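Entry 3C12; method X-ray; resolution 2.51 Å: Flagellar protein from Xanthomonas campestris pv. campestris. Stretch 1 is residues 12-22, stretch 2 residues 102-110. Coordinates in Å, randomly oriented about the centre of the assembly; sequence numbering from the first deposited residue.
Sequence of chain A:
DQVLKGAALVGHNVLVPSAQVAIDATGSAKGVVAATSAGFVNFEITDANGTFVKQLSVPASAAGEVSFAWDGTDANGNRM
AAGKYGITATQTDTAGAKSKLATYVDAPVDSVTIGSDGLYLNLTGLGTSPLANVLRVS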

ATOM      1  N   HIS A  12      -7.438   4.100  20.230  1.00 66.13           N
ATOM      2  CA  HIS A  12      -6.547   5.025  19.550  1.00 66.44           C
ATOM      3  C   HIS A  12      -6.645   4.889  18.033  1.00 65.15           C
ATOM      4  O   HIS A  12      -7.461   4.115  17.522  1.00 64.34           O
ATOM      5  N   ASN A  13      -5.822   5.657  17.319  1.00 63.32           N
ATOM      6  CA  ASN A  13      -5.794   5.630  15.858  1.00 61.53           C
ATOM      7  C   ASN A  13      -4.484   5.046  15.370  1.00 59.38           C
ATOM      8  O   ASN A  13      -3.442   5.205  16.000  1.00 59.45           O
ATOM      9  N   VAL A  14      -4.545   4.354  14.245  1.00 57.58           N
ATOM     10  CA  VAL A  14      -3.357   3.743  13.685  1.00 55.96           C
ATOM     11  C   VAL A  14      -3.235   4.046  12.207  1.00 55.68           C
ATOM     12  O   VAL A  14      -4.200   4.444  11.551  1.00 53.46           O
ATOM     13  N   LEU A  15      -2.026   3.866  11.698  1.00 54.99           N
ATOM     14  CA  LEU A  15      -1.752   4.082  10.296  1.00 53.29           C
ATOM     15  C   LEU A  15      -1.390   2.739   9.720  1.00 51.08           C
ATOM     16  O   LEU A  15      -0.416   2.119  10.129  1.00 51.01           O
ATOM     17  N   VAL A  16      -2.198   2.287   8.776  1.00 49.82           N
ATOM     18  CA  VAL A  16      -1.965   1.012   8.131  1.00 48.89           C
ATOM     19  C   VAL A  16      -1.995   1.182   6.622  1.00 48.41           C
ATOM     20  O   VAL A  16      -2.678   2.057   6.096  1.00 46.81           O
ATOM     21  N   PRO A  17      -1.225   0.356   5.909  1.00 48.42           N
ATOM     22  CA  PRO A  17      -1.170   0.409   4.448  1.00 47.74           C
ATOM     23  C   PRO A  17      -2.531   0.006   3.903  1.00 47.54           C
ATOM     24  O   PRO A  17      -2.999  -1.098   4.164  1.00 47.31           O
ATOM     25  N   SER A  18      -3.171   0.896   3.153  1.00 46.23           N
ATOM     26  CA  SER A  18      -4.483   0.594   2.600  1.00 45.13           C
ATOM     27  C   SER A  18      -4.640   1.185   1.211  1.00 44.90           C
ATOM     28  O   SER A  18      -4.223   2.308   0.962  1.00 45.13           O
ATOM     29  N   ALA A  19      -5.230   0.416   0.304  1.00 45.23           N
ATOM     30  CA  ALA A  19      -5.449   0.881  -1.056  1.00 44.62           C
ATOM     31  C   ALA A  19      -6.767   1.630  -1.115  1.00 44.96           C
ATOM     32  O   ALA A  19      -7.107   2.219  -2.133  1.00 46.11           O
ATOM     33  N   GLN A  20      -7.516   1.603  -0.020  1.00 44.64           N
ATOM     34  CA  GLN A  20      -8.790   2.299   0.029  1.00 46.18           C
ATOM     35  C   GLN A  20      -8.993   3.026   1.347  1.00 44.83           C
ATOM     36  O   GLN A  20      -8.300   2.770   2.324  1.00 42.05           O
ATOM     37  N   VAL A  21      -9.931   3.964   1.350  1.00 45.02           N
ATOM     38  CA  VAL A  21     -10.255   4.743   2.538  1.00 46.06           C
ATOM     39  C   VAL A  21     -11.752   4.596   2.770  1.00 46.64           C
ATOM     40  O   VAL A  21     -12.478   4.174   1.881  1.00 46.30           O
ATOM     41  N   ALA A  22     -12.226   4.935   3.957  1.00 48.16           N
ATOM     42  CA  ALA A  22     -13.649   4.794   4.214  1.00 51.33           C
ATOM     43  C   ALA A  22     -14.258   6.022   4.872  1.00 53.83           C
ATOM     44  O   ALA A  22     -13.580   6.757   5.595  1.00 53.94           O
ATOM     45  N   ALA A 102       3.007   4.484  -1.978  1.00 41.88           N
ATOM     46  CA  ALA A 102       2.171   3.644  -1.121  1.00 40.52           C
ATOM     47  C   ALA A 102       1.345   4.507  -0.190  1.00 39.41           C
ATOM     48  O   ALA A 102       1.854   5.441   0.413  1.00 39.01           O
ATOM     49  N   THR A 103       0.065   4.188  -0.068  1.00 39.22           N
ATOM     50  CA  THR A 103      -0.820   4.954   0.796  1.00 41.10           C
ATOM     51  C   THR A 103      -1.030   4.297   2.154  1.00 42.25           C
ATOM     52  O   THR A 103      -1.216   3.085   2.247  1.00 41.65           O
ATOM     53  N   TYR A 104      -0.985   5.110   3.206  1.00 42.57           N
ATOM     54  CA  TYR A 104      -1.201   4.633   4.568  1.00 43.43           C
ATOM     55  C   TYR A 104      -2.388   5.385   5.104  1.00 43.99           C
ATOM     56  O   TYR A 104      -2.382   6.611   5.181  1.00 44.00           O
ATOM     57  N   VAL A 105      -3.417   4.641   5.472  1.00 45.36           N
ATOM     58  CA  VAL A 105      -4.634   5.249   5.968  1.00 46.00           C
ATOM     59  C   VAL A 105      -4.724   5.286   7.472  1.00 46.89           C
ATOM     60  O   VAL A 105      -4.325   4.337   8.156  1.00 45.84           O
ATOM     61  N   ASP A 106      -5.254   6.393   7.979  1.00 48.68           N
ATOM     62  CA  ASP A 106      -5.439   6.535   9.410  1.00 51.36           C
ATOM     63  C   ASP A 106      -6.854   6.086   9.766  1.00 51.64           C
ATOM     64  O   ASP A 106      -7.825   6.508   9.130  1.00 52.75           O
ATOM     65  N   ALA A 107      -6.963   5.235  10.786  1.00 50.53           N
ATOM     66  CA  ALA A 107      -8.251   4.711  11.203  1.00 50.17           C
ATOM     67  C   ALA A 107      -8.290   4.416  12.681  1.00 50.10           C
ATOM     68  O   ALA A 107      -7.282   4.041  13.282  1.00 49.76           O
ATOM     69  N   PRO A 108      -9.473   4.565  13.288  1.00 49.84           N
ATOM     70  CA  PRO A 108      -9.646   4.309  14.715  1.00 49.59           C
ATOM     71  C   PRO A 108      -9.748   2.807  15.017  1.00 49.50           C
ATOM     72  O   PRO A 108     -10.510   2.079  14.375  1.00 47.07           O
ATOM     73  N   VAL A 109      -8.953   2.351  15.983  1.00 50.57           N
ATOM     74  CA  VAL A 109      -8.948   0.949  16.395  1.00 51.40           C
ATOM     75  C   VAL A 109     -10.149   0.737  17.305  1.00 51.99           C
ATOM     76  O   VAL A 109     -10.043   0.895  18.525  1.00 51.79           O
ATOM     77  N   ASP A 110     -11.285   0.389  16.708  1.00 52.69           N
ATOM     78  CA  ASP A 110     -12.514   0.186  17.458  1.00 53.48           C
ATOM     79  C   ASP A 110     -12.373  -0.876  18.538  1.00 53.09           C
ATOM     80  O   ASP A 110     -12.919  -0.734  19.639  1.00 52.95           O
TER

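Strand 13-17 runs antiparallel to strand 103-110, and the backbone ladder sorts the side chains onto two faces: Val14, Val16, Val105 and Ala107 share one, while Asn13, Leu15, Pro17, Tyr104, Asp106 and Pro108 share the other.

Val105 gives up the most surface, 103 Å². Val105 is t, and its CG2 lies against the segment that follows Pro17, meeting Ser18 CB at 3.4 Å, Gln20 O at 3.4 Å and Val21 CG1 at 3.8 Å, so one methyl serves three residues. Ser18, also t, closes that turn on itself: its OG donates to Gln20 O at 2.6 Å. Beside it, Thr103 in the p rotamer donates from OG1 to Ser18 O at 2.8 Å, a side chain capturing a carbonyl just beyond the strand pairing.

On the other face, Asn13 and Asp106 form the polar element. Asn13 (chi1 m) donates from ND2 to Asp106 OD1, a very short hydrogen bond at 2.4 Å. Asp106 is t, and its OD2 lies 3.1 Å from Leu15 CD1, so the carboxylate spans a polar and an apolar neighbour. Further along, Pro17 CG rests 3.6 Å from Tyr104 CE2. Back on the Val105 side, near the other end of the pairing, Val14 CG1 (Val14 is m) meets Val109 CG2 (Val109 is t) at 3.4 Å.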

ATOM      1  CB  HIS A  12      -5.110   4.786  20.012  1.00 68.71           C
ATOM      2  CG  HIS A  12      -4.871   5.157  21.444  1.00 73.30           C
ATOM      3  ND1 HIS A  12      -3.654   4.981  22.067  1.00 73.57           N
ATOM      4  CD2 HIS A  12      -5.688   5.720  22.366  1.00 73.77           C
ATOM      5  CE1 HIS A  12      -3.731   5.420  23.310  1.00 74.42           C
ATOM      6  NE2 HIS A  12      -4.955   5.873  23.517  1.00 74.58           N
ATOM      7  CB  ASN A  13      -5.988   7.038  15.282  1.00 62.87           C
ATOM      8  CG  ASN A  13      -7.451   7.392  15.090  1.00 64.24           C
ATOM      9  OD1 ASN A  13      -8.259   7.261  16.005  1.00 65.53           O
ATOM     10  ND2 ASN A  13      -7.796   7.844  13.897  1.00 65.49           N
ATOM     11  CB  VAL A  14      -3.371   2.205  13.865  1.00 56.09           C
ATOM     12  CG1 VAL A  14      -3.345   1.855  15.339  1.00 56.39           C
ATOM     13  CG2 VAL A  14      -4.602   1.610  13.193  1.00 54.36           C
ATOM     14  CB  LEU A  15      -0.597   5.066  10.110  1.00 56.12           C
ATOM     15  CG  LEU A  15      -0.982   6.542   9.979  1.00 58.97           C
ATOM     16  CD1 LEU A  15      -1.829   6.967  11.160  1.00 60.17           C
ATOM     17  CD2 LEU A  15       0.273   7.379   9.894  1.00 59.78           C
ATOM     18  CB  VAL A  16      -3.038  -0.015   8.539  1.00 48.93           C
ATOM     19  CG1 VAL A  16      -2.929  -0.316  10.017  1.00 49.02           C
ATOM     20  CG2 VAL A  16      -4.418   0.526   8.220  1.00 48.94           C
ATOM     21  CB  PRO A  17      -0.096  -0.619   4.108  1.00 47.91           C
ATOM     22  CG  PRO A  17       0.787  -0.590   5.302  1.00 49.77           C
ATOM     23  CD  PRO A  17      -0.196  -0.552   6.435  1.00 47.80           C
ATOM     24  CB  SER A  18      -5.577   1.137   3.526  1.00 44.53           C
ATOM     25  OG  SER A  18      -6.863   0.758   3.086  1.00 44.46           O
ATOM     26  CB  ALA A  19      -5.475  -0.292  -2.016  1.00 43.36           C
ATOM     27  CB  GLN A  20      -9.952   1.327  -0.246  1.00 48.20           C
ATOM     28  CG  GLN A  20      -9.916   0.004   0.506  1.00 53.40           C
ATOM     29  CD  GLN A  20     -11.019  -0.958   0.070  1.00 56.15           C
ATOM     30  OE1 GLN A  20     -11.186  -1.229  -1.117  1.00 56.78           O
ATOM     31  NE2 GLN A  20     -11.764  -1.483   1.034  1.00 57.95           N
ATOM     32  CB  VAL A  21      -9.925   6.236   2.341  1.00 46.09           C
ATOM     33  CG1 VAL A  21      -8.455   6.405   2.015  1.00 46.29           C
ATOM     34  CG2 VAL A  21     -10.768   6.808   1.228  1.00 45.90           C
ATOM     35  CB  ALA A  22     -13.899   3.565   5.072  1.00 50.26           C
ATOM     36  CB  ALA A 102       3.033   2.705  -0.310  1.00 39.77           C
ATOM     37  CB  THR A 103      -2.195   5.152   0.130  1.00 40.12           C
ATOM     38  OG1 THR A 103      -2.551   3.969  -0.593  1.00 41.39           O
ATOM     39  CG2 THR A 103      -2.164   6.322  -0.823  1.00 40.93           C
ATOM     40  CB  TYR A 104       0.024   4.879   5.462  1.00 45.16           C
ATOM     41  CG  TYR A 104       1.278   4.216   4.938  1.00 47.21           C
ATOM     42  CD1 TYR A 104       1.992   4.783   3.877  1.00 47.23           C
ATOM     43  CD2 TYR A 104       1.708   2.989   5.442  1.00 46.62           C
ATOM     44  CE1 TYR A 104       3.101   4.140   3.321  1.00 48.59           C
ATOM     45  CE2 TYR A 104       2.818   2.333   4.892  1.00 47.71           C
ATOM     46  CZ  TYR A 104       3.508   2.913   3.828  1.00 49.11           C
ATOM     47  OH  TYR A 104       4.582   2.264   3.239  1.00 50.21           O
ATOM     48  CB  VAL A 105      -5.857   4.502   5.441  1.00 45.62           C
ATOM     49  CG1 VAL A 105      -7.119   5.141   5.959  1.00 44.20           C
ATOM     50  CG2 VAL A 105      -5.829   4.494   3.938  1.00 45.19           C
ATOM     51  CB  ASP A 106      -5.231   7.976   9.853  1.00 53.86           C
ATOM     52  CG  ASP A 106      -5.476   8.156  11.345  1.00 57.69           C
ATOM     53  OD1 ASP A 106      -6.663   8.160  11.760  1.00 59.67           O
ATOM     54  OD2 ASP A 106      -4.486   8.267  12.104  1.00 58.29           O
ATOM     55  CB  ALA A 107      -8.569   3.439  10.435  1.00 50.05           C
ATOM     56  CB  PRO A 108     -10.922   5.073  15.033  1.00 48.59           C
ATOM     57  CG  PRO A 108     -11.728   4.862  13.802  1.00 48.66           C
ATOM     58  CD  PRO A 108     -10.723   5.067  12.689  1.00 49.08           C
ATOM     59  CB  VAL A 109      -7.681   0.605  17.190  1.00 51.36           C
ATOM     60  CG1 VAL A 109      -7.708  -0.852  17.596  1.00 50.94           C
ATOM     61  CG2 VAL A 109      -6.445   0.916  16.366  1.00 49.69           C
ATOM     62  CB  ASP A 110     -13.661  -0.188  16.522  1.00 55.71           C
ATOM     63  CG  ASP A 110     -14.969  -0.415  17.270  1.00 58.50           C
ATOM     64  OD1 ASP A 110     -15.462   0.539  17.921  1.00 58.91           O
ATOM     65  OD2 ASP A 110     -15.497  -1.551  17.215  1.00 59.88           O
TER